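PDB 1IXK: methyltransferase from Pyrococcus horikoshii, which probably methylates cytidine in RNA, perhaps tRNA, at carbon 5 with S-adenosyl-L-methionine as methyl donor. Local coordinates for residues Cys46-Thr51 and Leu136-Arg141; Phe70-Val73 and Gly79-Leu82; Gly130-Tyr135 and Leu192-Cys197; Ser107-Val112 and Leu270-Gly275. One frame throughout, in Å; residues are numbered along the deposited sequence.

Interaction 1: Cys46-Thr51 and Leu136-Arg141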
loop_
_atom_site.group_PDB
_atom_site.type_symbol
_atom_site.label_atom_id
_atom_site.label_comp_id
_atom_site.label_asym_id
_atom_site.label_seq_id
_atom_site.Cartn_x
_atom_site.Cartn_y
_atom_site.Cartn_z
ATOM N N CYS A 46 12.466 4.730 -6.074
ATOM C CA CYS A 46 12.703 4.875 -4.640
ATOM C C CYS A 46 13.223 3.585 -4.019
ATOM O O CYS A 46 13.050 2.496 -4.571
ATOM C CB CYS A 46 11.412 5.293 -3.927
ATOM S SG CYS A 46 10.484 6.661 -4.698
ATOM N N PHE A 47 13.869 3.706 -2.863
ATOM C CA PHE A 47 14.390 2.523 -2.194
ATOM C C PHE A 47 14.201 2.610 -0.691
ATOM O O PHE A 47 14.038 3.691 -0.133
ATOM C CB PHE A 47 15.879 2.328 -2.531
ATOM C CG PHE A 47 16.772 3.425 -2.017
ATOM C CD1 PHE A 47 17.218 3.421 -0.697
ATOM C CD2 PHE A 47 17.141 4.481 -2.844
ATOM C CE1 PHE A 47 18.014 4.452 -0.210
ATOM C CE2 PHE A 47 17.941 5.522 -2.363
ATOM C CZ PHE A 47 18.377 5.508 -1.045
ATOM N N ARG A 48 14.240 1.450 -0.050
ATOM C CA ARG A 48 14.079 1.338 1.389
ATOM C C ARG A 48 15.347 0.725 1.960
ATOM O O ARG A 48 15.840 -0.275 1.450
ATOM C CB ARG A 48 12.889 0.431 1.693
ATOM C CG ARG A 48 12.680 0.098 3.157
ATOM C CD ARG A 48 11.683 -1.043 3.281
ATOM N NE ARG A 48 12.321 -2.356 3.287
ATOM C CZ ARG A 48 11.840 -3.431 2.670
ATOM N NH1 ARG A 48 12.490 -4.582 2.750
ATOM N NH2 ARG A 48 10.728 -3.356 1.946
ATOM N N VAL A 49 15.882 1.329 3.011
ATOM C CA VAL A 49 17.086 0.795 3.641
ATOM C C VAL A 49 16.694 -0.437 4.453
ATOM O O VAL A 49 15.743 -0.387 5.236
ATOM C CB VAL A 49 17.716 1.814 4.607
ATOM C CG1 VAL A 49 18.913 1.184 5.307
ATOM C CG2 VAL A 49 18.125 3.076 3.850
ATOM N N ASN A 50 17.419 -1.537 4.268
ATOM C CA ASN A 50 17.135 -2.749 5.024
ATOM C C ASN A 50 17.904 -2.666 6.336
ATOM O O ASN A 50 19.087 -3.012 6.410
ATOM C CB ASN A 50 17.550 -3.994 4.237
ATOM C CG ASN A 50 17.367 -5.269 5.035
ATOM O OD1 ASN A 50 16.652 -5.290 6.037
ATOM N ND2 ASN A 50 18.006 -6.342 4.592
ATOM N N THR A 51 17.219 -2.197 7.372
ATOM C CA THR A 51 17.835 -2.036 8.678
ATOM C C THR A 51 18.185 -3.353 9.360
ATOM O O THR A 51 18.762 -3.361 10.447
ATOM C CB THR A 51 16.948 -1.183 9.593
ATOM O OG1 THR A 51 15.659 -1.792 9.730
ATOM C CG2 THR A 51 16.791 0.209 8.996
ATOM N N LEU A 136 7.804 -5.390 6.909
ATOM C CA LEU A 136 7.246 -5.800 8.198
ATOM C C LEU A 136 8.327 -6.526 8.994
ATOM O O LEU A 136 8.475 -6.310 10.199
ATOM C CB LEU A 136 6.052 -6.749 8.014
ATOM C CG LEU A 136 4.806 -6.230 7.295
ATOM C CD1 LEU A 136 3.839 -7.389 7.066
ATOM C CD2 LEU A 136 4.140 -5.118 8.110
ATOM N N ALA A 137 9.079 -7.382 8.312
ATOM C CA ALA A 137 10.141 -8.142 8.955
ATOM C C ALA A 137 11.220 -7.276 9.603
ATOM O O ALA A 137 11.637 -7.554 10.727
ATOM C CB ALA A 137 10.785 -9.108 7.951
ATOM N N GLN A 138 11.683 -6.236 8.915
ATOM C CA GLN A 138 12.725 -5.406 9.508
ATOM C C GLN A 138 12.164 -4.543 10.635
ATOM O O GLN A 138 12.855 -4.257 11.611
ATOM C CB GLN A 138 13.446 -4.560 8.439
ATOM C CG GLN A 138 12.646 -3.457 7.768
ATOM C CD GLN A 138 13.457 -2.738 6.696
ATOM O OE1 GLN A 138 13.770 -3.308 5.647
ATOM N NE2 GLN A 138 13.808 -1.483 6.959
ATOM N N LEU A 139 10.898 -4.158 10.527
ATOM C CA LEU A 139 10.277 -3.359 11.575
ATOM C C LEU A 139 10.140 -4.223 12.828
ATOM O O LEU A 139 10.182 -3.718 13.953
ATOM C CB LEU A 139 8.904 -2.848 11.112
ATOM C CG LEU A 139 8.932 -1.742 10.045
ATOM C CD1 LEU A 139 7.535 -1.539 9.462
ATOM C CD2 LEU A 139 9.444 -0.448 10.661
HETATM N N MSE A 140 9.999 -5.531 12.627
HETATM C CA MSE A 140 9.870 -6.477 13.732
HETATM C C MSE A 140 11.250 -6.966 14.186
HETATM O O MSE A 140 11.362 -7.772 15.109
HETATM C CB MSE A 140 8.997 -7.671 13.301
HETATM C CG MSE A 140 7.553 -7.280 12.937
HETATM SE SE MSE A 140 6.598 -8.561 12.043
HETATM C CE MSE A 140 6.231 -9.648 13.342
ATOM N N ARG A 141 12.295 -6.476 13.524
ATOM C CA ARG A 141 13.668 -6.847 13.849
ATOM C C ARG A 141 13.887 -8.360 13.914
ATOM O O ARG A 141 14.529 -8.877 14.833
ATOM C CB ARG A 141 14.076 -6.189 15.169
ATOM C CG ARG A 141 13.960 -4.674 15.108
ATOM C CD ARG A 141 14.369 -4.000 16.401
ATOM N NE ARG A 141 14.252 -2.547 16.293
ATOM C CZ ARG A 141 14.634 -1.691 17.235
ATOM N NH1 ARG A 141 15.162 -2.139 18.367
ATOM N NH2 ARG A 141 14.499 -0.384 17.042
HETATM O O HOH W 1 13.833 -6.374 4.942
HETATM O O HOH W 2 15.411 -3.793 11.543
HETATM O O HOH W 3 13.239 -0.582 9.650
#

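Interaction 2: Phe70-Val73 and Gly79-Leu82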
loop_
_atom_site.group_PDB
_atom_site.type_symbol
_atom_site.label_atom_id
_atom_site.label_comp_id
_atom_site.label_asym_id
_atom_site.label_seq_id
_atom_site.Cartn_x
_atom_site.Cartn_y
_atom_site.Cartn_z
ATOM N N PHE A 70 19.230 11.672 -3.048
ATOM C CA PHE A 70 17.838 11.291 -2.849
ATOM C C PHE A 70 17.152 12.101 -1.760
ATOM O O PHE A 70 17.814 12.731 -0.936
ATOM C CB PHE A 70 17.771 9.806 -2.488
ATOM C CG PHE A 70 18.961 9.321 -1.702
ATOM C CD1 PHE A 70 20.068 8.781 -2.354
ATOM C CD2 PHE A 70 18.998 9.450 -0.316
ATOM C CE1 PHE A 70 21.197 8.375 -1.638
ATOM C CE2 PHE A 70 20.125 9.047 0.414
ATOM C CZ PHE A 70 21.225 8.509 -0.253
ATOM N N LYS A 71 15.822 12.066 -1.765
ATOM C CA LYS A 71 15.017 12.782 -0.777
ATOM C C LYS A 71 14.245 11.765 0.059
ATOM O O LYS A 71 13.920 10.681 -0.412
ATOM C CB LYS A 71 14.012 13.707 -1.461
ATOM C CG LYS A 71 14.613 14.729 -2.398
ATOM C CD LYS A 71 13.510 15.532 -3.069
ATOM C CE LYS A 71 12.543 14.619 -3.819
ATOM N NZ LYS A 71 11.433 15.373 -4.466
ATOM N N ARG A 72 13.938 12.129 1.294
ATOM C CA ARG A 72 13.211 11.227 2.177
ATOM C C ARG A 72 11.752 11.052 1.782
ATOM O O ARG A 72 11.129 11.961 1.235
ATOM C CB ARG A 72 13.270 11.750 3.613
ATOM C CG ARG A 72 14.171 10.954 4.539
ATOM C CD ARG A 72 13.627 9.550 4.790
ATOM N NE ARG A 72 12.257 9.573 5.301
ATOM C CZ ARG A 72 11.884 10.155 6.440
ATOM N NH1 ARG A 72 12.780 10.770 7.204
ATOM N NH2 ARG A 72 10.612 10.119 6.817
ATOM N N VAL A 73 11.213 9.864 2.035
ATOM C CA VAL A 73 9.803 9.631 1.780
ATOM C C VAL A 73 9.246 10.037 3.144
ATOM O O VAL A 73 9.620 9.473 4.171
ATOM C CB VAL A 73 9.484 8.144 1.466
ATOM C CG1 VAL A 73 10.202 7.713 0.190
ATOM C CG2 VAL A 73 9.897 7.254 2.626
ATOM N N GLY A 79 12.802 5.100 3.911
ATOM C CA GLY A 79 12.596 5.286 2.483
ATOM C C GLY A 79 13.119 6.575 1.872
ATOM O O GLY A 79 13.035 7.641 2.473
ATOM N N PHE A 80 13.647 6.465 0.656
ATOM C CA PHE A 80 14.191 7.610 -0.065
ATOM C C PHE A 80 13.881 7.462 -1.548
ATOM O O PHE A 80 13.775 6.344 -2.052
ATOM C CB PHE A 80 15.714 7.662 0.117
ATOM C CG PHE A 80 16.151 7.783 1.545
ATOM C CD1 PHE A 80 16.370 9.031 2.114
ATOM C CD2 PHE A 80 16.333 6.644 2.327
ATOM C CE1 PHE A 80 16.769 9.146 3.445
ATOM C CE2 PHE A 80 16.728 6.748 3.657
ATOM C CZ PHE A 80 16.947 7.998 4.218
ATOM N N CYS A 81 13.729 8.586 -2.243
ATOM C CA CYS A 81 13.478 8.553 -3.675
ATOM C C CYS A 81 14.630 9.281 -4.371
ATOM O O CYS A 81 15.024 10.384 -3.983
ATOM C CB CYS A 81 12.126 9.188 -4.020
ATOM S SG CYS A 81 10.680 8.234 -3.417
ATOM N N LEU A 82 15.179 8.636 -5.388
ATOM C CA LEU A 82 16.316 9.171 -6.129
ATOM C C LEU A 82 16.091 10.462 -6.908
ATOM O O LEU A 82 15.070 10.634 -7.577
ATOM C CB LEU A 82 16.840 8.094 -7.073
ATOM C CG LEU A 82 17.475 6.905 -6.364
ATOM C CD1 LEU A 82 17.477 5.686 -7.274
ATOM C CD2 LEU A 82 18.897 7.289 -5.941
#

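Interaction 3: Gly130-Tyr135 and Leu192-Cys197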
loop_
_atom_site.group_PDB
_atom_site.type_symbol
_atom_site.label_atom_id
_atom_site.label_comp_id
_atom_site.label_asym_id
_atom_site.label_seq_id
_atom_site.Cartn_x
_atom_site.Cartn_y
_atom_site.Cartn_z
ATOM N N GLY A 130 5.717 -9.711 -0.820
ATOM C CA GLY A 130 7.065 -9.408 -1.268
ATOM C C GLY A 130 7.717 -8.239 -0.550
ATOM O O GLY A 130 8.207 -8.379 0.569
ATOM N N GLY A 131 7.723 -7.085 -1.208
ATOM C CA GLY A 131 8.328 -5.897 -0.639
ATOM C C GLY A 131 7.768 -5.464 0.701
ATOM O O GLY A 131 8.527 -5.149 1.613
ATOM N N LYS A 132 6.447 -5.432 0.832
ATOM C CA LYS A 132 5.841 -5.018 2.095
ATOM C C LYS A 132 6.069 -6.047 3.190
ATOM O O LYS A 132 6.190 -5.699 4.360
ATOM C CB LYS A 132 4.337 -4.787 1.925
ATOM C CG LYS A 132 3.977 -3.628 1.010
ATOM C CD LYS A 132 2.499 -3.289 1.137
ATOM C CE LYS A 132 2.066 -2.309 0.067
ATOM N NZ LYS A 132 2.294 -2.883 -1.282
ATOM N N THR A 133 6.121 -7.319 2.808
ATOM C CA THR A 133 6.335 -8.381 3.777
ATOM C C THR A 133 7.712 -8.246 4.423
ATOM O O THR A 133 7.848 -8.404 5.635
ATOM C CB THR A 133 6.220 -9.765 3.119
ATOM O OG1 THR A 133 5.027 -9.817 2.324
ATOM C CG2 THR A 133 6.156 -10.852 4.192
ATOM N N SER A 134 8.730 -7.949 3.616
ATOM C CA SER A 134 10.081 -7.791 4.148
ATOM C C SER A 134 10.199 -6.501 4.969
ATOM O O SER A 134 11.028 -6.404 5.877
ATOM C CB SER A 134 11.117 -7.815 3.007
ATOM O OG SER A 134 10.821 -6.872 1.993
ATOM N N TYR A 135 9.361 -5.514 4.672
ATOM C CA TYR A 135 9.400 -4.274 5.443
ATOM C C TYR A 135 8.886 -4.615 6.844
ATOM O O TYR A 135 9.467 -4.193 7.851
ATOM C CB TYR A 135 8.522 -3.193 4.792
ATOM C CG TYR A 135 8.917 -1.765 5.145
ATOM C CD1 TYR A 135 8.549 -0.700 4.321
ATOM C CD2 TYR A 135 9.686 -1.481 6.282
ATOM C CE1 TYR A 135 8.939 0.611 4.609
ATOM C CE2 TYR A 135 10.081 -0.168 6.582
ATOM C CZ TYR A 135 9.703 0.871 5.736
ATOM O OH TYR A 135 10.092 2.170 6.003
ATOM N N LEU A 192 -1.909 -6.973 7.673
ATOM C CA LEU A 192 -1.688 -6.038 6.580
ATOM C C LEU A 192 -2.542 -6.512 5.408
ATOM O O LEU A 192 -2.330 -7.606 4.889
ATOM C CB LEU A 192 -0.212 -6.019 6.160
ATOM C CG LEU A 192 0.173 -4.919 5.157
ATOM C CD1 LEU A 192 0.052 -3.552 5.840
ATOM C CD2 LEU A 192 1.604 -5.130 4.662
ATOM N N LEU A 193 -3.522 -5.702 5.019
ATOM C CA LEU A 193 -4.391 -6.035 3.895
ATOM C C LEU A 193 -4.117 -5.012 2.813
ATOM O O LEU A 193 -4.811 -3.993 2.697
ATOM C CB LEU A 193 -5.865 -5.992 4.307
ATOM C CG LEU A 193 -6.904 -6.215 3.204
ATOM C CD1 LEU A 193 -6.544 -7.442 2.352
ATOM C CD2 LEU A 193 -8.264 -6.389 3.854
ATOM N N ASP A 194 -3.078 -5.292 2.034
ATOM C CA ASP A 194 -2.638 -4.423 0.958
ATOM C C ASP A 194 -2.997 -5.012 -0.396
ATOM O O ASP A 194 -2.595 -6.127 -0.723
ATOM C CB ASP A 194 -1.123 -4.219 1.045
ATOM C CG ASP A 194 -0.361 -5.532 1.227
ATOM O OD1 ASP A 194 0.703 -5.694 0.592
ATOM O OD2 ASP A 194 -0.814 -6.398 2.012
ATOM N N ALA A 195 -3.751 -4.259 -1.189
ATOM C CA ALA A 195 -4.147 -4.726 -2.511
ATOM C C ALA A 195 -3.060 -4.386 -3.524
ATOM O O ALA A 195 -2.312 -3.427 -3.341
ATOM C CB ALA A 195 -5.463 -4.080 -2.920
ATOM N N PRO A 196 -2.953 -5.178 -4.604
ATOM C CA PRO A 196 -1.941 -4.929 -5.634
ATOM C C PRO A 196 -2.045 -3.497 -6.150
ATOM O O PRO A 196 -3.144 -2.997 -6.392
ATOM C CB PRO A 196 -2.290 -5.951 -6.711
ATOM C CG PRO A 196 -2.854 -7.091 -5.916
ATOM C CD PRO A 196 -3.748 -6.376 -4.932
ATOM N N CYS A 197 -0.905 -2.836 -6.313
ATOM C CA CYS A 197 -0.917 -1.468 -6.803
ATOM C C CYS A 197 -1.118 -1.461 -8.311
ATOM O O CYS A 197 -0.187 -1.193 -9.071
ATOM C CB CYS A 197 0.385 -0.748 -6.449
ATOM S SG CYS A 197 0.185 1.062 -6.476
#

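Interaction 4: Ser107-Val112 and Leu270-Gly275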
loop_
_atom_site.group_PDB
_atom_site.type_symbol
_atom_site.label_atom_id
_atom_site.label_comp_id
_atom_site.label_asym_id
_atom_site.label_seq_id
_atom_site.Cartn_x
_atom_site.Cartn_y
_atom_site.Cartn_z
ATOM N N SER A 107 4.019 2.208 -1.457
ATOM C CA SER A 107 4.017 0.859 -0.906
ATOM C C SER A 107 4.728 0.768 0.451
ATOM O O SER A 107 4.608 -0.233 1.147
ATOM C CB SER A 107 4.649 -0.129 -1.903
ATOM O OG SER A 107 6.033 0.130 -2.082
HETATM N N MSE A 108 5.455 1.818 0.825
HETATM C CA MSE A 108 6.163 1.843 2.101
HETATM C C MSE A 108 5.243 2.264 3.249
HETATM O O MSE A 108 5.486 1.932 4.409
HETATM C CB MSE A 108 7.347 2.818 2.034
HETATM C CG MSE A 108 8.446 2.433 1.046
HETATM SE SE MSE A 108 9.855 3.603 1.074
HETATM C CE MSE A 108 10.560 3.296 -0.545
ATOM N N TYR A 109 4.172 2.975 2.919
ATOM C CA TYR A 109 3.246 3.469 3.935
ATOM C C TYR A 109 2.528 2.397 4.772
ATOM O O TYR A 109 2.564 2.450 6.000
ATOM C CB TYR A 109 2.204 4.392 3.277
ATOM C CG TYR A 109 1.538 5.390 4.213
ATOM C CD1 TYR A 109 1.608 5.245 5.596
ATOM C CD2 TYR A 109 0.811 6.467 3.704
ATOM C CE1 TYR A 109 0.971 6.144 6.453
ATOM C CE2 TYR A 109 0.167 7.371 4.552
ATOM C CZ TYR A 109 0.253 7.199 5.922
ATOM O OH TYR A 109 -0.388 8.075 6.768
ATOM N N PRO A 110 1.879 1.409 4.125
ATOM C CA PRO A 110 1.162 0.363 4.867
ATOM C C PRO A 110 1.933 -0.344 5.981
ATOM O O PRO A 110 1.461 -0.403 7.121
ATOM C CB PRO A 110 0.705 -0.595 3.760
ATOM C CG PRO A 110 0.452 0.335 2.619
ATOM C CD PRO A 110 1.682 1.238 2.673
ATOM N N PRO A 111 3.126 -0.884 5.680
ATOM C CA PRO A 111 3.875 -1.566 6.741
ATOM C C PRO A 111 4.208 -0.646 7.913
ATOM O O PRO A 111 4.094 -1.036 9.076
ATOM C CB PRO A 111 5.149 -2.037 6.035
ATOM C CG PRO A 111 4.778 -2.084 4.597
ATOM C CD PRO A 111 3.867 -0.914 4.409
ATOM N N VAL A 112 4.638 0.571 7.599
ATOM C CA VAL A 112 5.004 1.535 8.632
ATOM C C VAL A 112 3.778 1.911 9.466
ATOM O O VAL A 112 3.852 1.989 10.692
ATOM C CB VAL A 112 5.629 2.804 8.004
ATOM C CG1 VAL A 112 5.945 3.825 9.087
ATOM C CG2 VAL A 112 6.907 2.431 7.250
ATOM N N LEU A 270 -8.171 4.558 13.493
ATOM C CA LEU A 270 -7.153 5.284 14.242
ATOM C C LEU A 270 -6.548 6.330 13.308
ATOM O O LEU A 270 -6.483 6.129 12.092
ATOM C CB LEU A 270 -6.065 4.330 14.747
ATOM C CG LEU A 270 -6.541 3.198 15.667
ATOM C CD1 LEU A 270 -5.356 2.332 16.063
ATOM C CD2 LEU A 270 -7.216 3.776 16.907
ATOM N N PRO A 271 -6.102 7.467 13.867
ATOM C CA PRO A 271 -5.506 8.557 13.087
ATOM C C PRO A 271 -4.226 8.186 12.346
ATOM O O PRO A 271 -3.382 7.468 12.876
ATOM C CB PRO A 271 -5.242 9.635 14.140
ATOM C CG PRO A 271 -6.261 9.358 15.191
ATOM C CD PRO A 271 -6.243 7.857 15.281
ATOM N N LEU A 272 -4.109 8.676 11.116
ATOM C CA LEU A 272 -2.925 8.471 10.284
ATOM C C LEU A 272 -2.452 9.872 9.919
ATOM O O LEU A 272 -3.264 10.754 9.643
ATOM C CB LEU A 272 -3.264 7.670 9.028
ATOM C CG LEU A 272 -3.497 6.179 9.284
ATOM C CD1 LEU A 272 -3.986 5.509 8.008
ATOM C CD2 LEU A 272 -2.210 5.531 9.771
ATOM N N LYS A 273 -1.140 10.068 9.900
ATOM C CA LYS A 273 -0.569 11.384 9.645
ATOM C C LYS A 273 -0.434 11.918 8.221
ATOM O O LYS A 273 -0.799 13.063 7.956
ATOM C CB LYS A 273 0.802 11.473 10.325
ATOM C CG LYS A 273 1.397 12.876 10.348
ATOM C CD LYS A 273 2.770 12.888 11.008
ATOM C CE LYS A 273 3.228 14.312 11.301
ATOM N NZ LYS A 273 3.126 15.193 10.101
ATOM N N TYR A 274 0.069 11.106 7.303
ATOM C CA TYR A 274 0.303 11.598 5.948
ATOM C C TYR A 274 -0.790 11.430 4.910
ATOM O O TYR A 274 -1.616 10.518 4.991
ATOM C CB TYR A 274 1.607 11.000 5.423
ATOM C CG TYR A 274 2.752 11.212 6.383
ATOM C CD1 TYR A 274 3.039 10.274 7.374
ATOM C CD2 TYR A 274 3.511 12.380 6.338
ATOM C CE1 TYR A 274 4.058 10.496 8.305
ATOM C CE2 TYR A 274 4.524 12.615 7.258
ATOM C CZ TYR A 274 4.793 11.672 8.237
ATOM O OH TYR A 274 5.787 11.919 9.154
ATOM N N GLY A 275 -0.766 12.329 3.929
ATOM C CA GLY A 275 -1.741 12.310 2.858
ATOM C C GLY A 275 -2.867 13.283 3.132
ATOM O O GLY A 275 -2.798 14.094 4.060
#

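Interaction 1: Cys46-Thr51 and Leu136-Arg141
Q138 OE1 takes a hydrogen bond from R48 NE (2.9 Å) and lies within reach of a water that also meets R48 NH1, weakly. The N-H of R48 is bent at 136° and comes from above the carbonyl plane of Q138, off its lone pairs; guanidinium and amide planes stand nearly perpendicular. The other end of the amide does the straighter work: Q138 NE2 donates to the backbone V49 O (2.8 Å). This NE2 lies in the V49 carbonyl plane, and V49 O in turn lies near the plane of the Q138 amide. Q138 CG sits between its backbone N and carbonyl carbon (chi1 68°), and the extended chain beyond it carries the amide to strand 46-49. T51 crosses at about a right angle; two waters tie its OG1 to Q138 NE2 and Q138 O. N50 flanks the amide, its own ND2 being bonded to L166 O and G98 O. With an alanine at Q138, V49 O and R48 NE would probably lose these mates and a gap would open between strand and helix. Because R48 NE can only donate and V49 O only accept, the amide's rotation is fixed, which joins strand 46-49, in the RsmF N-terminal family region, to helix 131-139 of the RsmB/F region.

Interaction 2: Phe70-Val73 and Gly79-Leu82
Three backbone hydrogen bonds zip F70-V73 to G79-L82 as the antiparallel arms of a beta hairpin. K71 and C81 form a hydrogen-bonded pair, K71 N to C81 O at 2.9 Å and C81 N to K71 O at 2.8 Å; V73 N to G79 O (2.9 Å) adds the third. F70 with L82 and R72 with F80 are the non-hydrogen-bonded pairs, and all four side chains share one face of the sheet. On that face the edge of F70 is turned toward the face of F80 in an offset edge-to-face pair, centroids 5.3 Å apart and planes at 69°. Over the opposite face of F80 lies R72, whose CD makes a CH-pi contact 3.9 Å from the ring centroid. Bends at chi2 and chi3 fold the arginine back, and its NE and NH2 both hold V73 O from the same face of that carbonyl. Apolar contacts complete the hairpin: V73 CG1 meets C81 SG (3.7 Å), and F70 CD1 lies beside L82 CD2. Strand 79-82 continues the sheet into strand 46-49, where C81 is disulfide-bonded to C46; helix 56-65 packs on F70 and F80, while helix 105-114 meets V73 and C81.

Interaction 3: Gly130-Tyr135 and Leu192-Cys197
K132 and D194 reach for each other from opposite directions, the lysine from the first turn of helix 131-139 and the aspartate from the end of strand 188-194. It is the middle of the lysine chain, not its tip, that comes nearest: K132 CD lies 3.1 Å from D194 OD1. The ammonium beyond it makes only a long salt bridge, K132 NZ standing 3.7 Å from the same OD1. With CG anti to the carbonyl carbon (chi1 -66°), the extended chain lays CD and CE along the carboxylate and D194 CB; a turn at chi4 (60°) then swings NZ aside, which leaves the salt bridge long. Beside this pair, at the root of the lysine, L192 supplies the apolar part, its CD2 resting 3.9 Å from K132 CB. The other carboxylate oxygen, OD2, is close to D124 OD1, a like charge that the lysine probably offsets in part. A methionine in place of K132 would probably leave D194 without its positive neighbour and two acidic groups less well balanced. G130 is the N-cap of the helix, and S134 OG donates to G131 O (2.9 Å) within its first turn. The glycine-rich loop leading from strand 121-124 into helix 131-139, with D194 at the C-terminal edge of parallel strand 188-194, belongs to the cofactor side of the Rossmann-like class I methyltransferase fold; K132 and D194 are both predicted to bind S-adenosyl-L-methionine.

Interaction 4: Ser107-Val112 and Leu270-Gly275
Y109 is the residue of helix 105-114 that meets L270-G275, the loop between strands 267-270 and 276-277 of the large sheet, carrying its hydroxyl out to the backbone of Y274. Before it in the chain, S107 touches K132 and M108 touches Y135, both on helix 131-139. At Y109 the ring leaves with CG anti to the backbone N (chi1 -157°), which projects it away from the helix toward the loop, and W75 stacks on it. Its OH donates a long hydrogen bond to Y274 O (3.3 Å), and this acceptor lies at the edge of the Y109 ring, near the ring plane. Y274 N is 3.1 Å from the same Y109 OH. Around the hydroxyl the loop adds carbon: L272 CB at 3.7 Å from Y109 OH, and Y274 CB at 4.0 Å from Y109 CE2. The two tyrosine side chains pass at a slant, and K273 CG covers one face of the Y274 ring. After Y109 come P110 and P111, whose nitrogens cannot donate, and the helix is kinked there; P110 faces F307 and S245, while P111 packs on L136. One phenol thus meets an irregular loop through its backbone, so the polar part of the contact probably depends little on which side chains the loop carries.

Helix 131-139 joins interactions 1 and 3, whose centres are 12 Å apart: R48 of the first also bonds G131 O (NH2, 2.9 Å) and S134 OG (NH1, 2.9 Å) of the second, so strand 46-49 reaches the predicted S-adenosyl-L-methionine site directly. Interaction 2 lies in the same sheet as strand 46-49, joined by the F47 N to F80 O bond (2.8 Å) and reinforced by the C46-C81 disulfide. Helix 105-114 of interaction 4 touches both interactions 2 and 3: M108 packs on G79 and V73, while S107 O touches K132 CE (3.5 Å). The predicted nucleophile C247, here disulfide-bonded to C197, has its side chain about 7 Å from that of K132. The side chains of Y109 and C247 are about 9 Å apart.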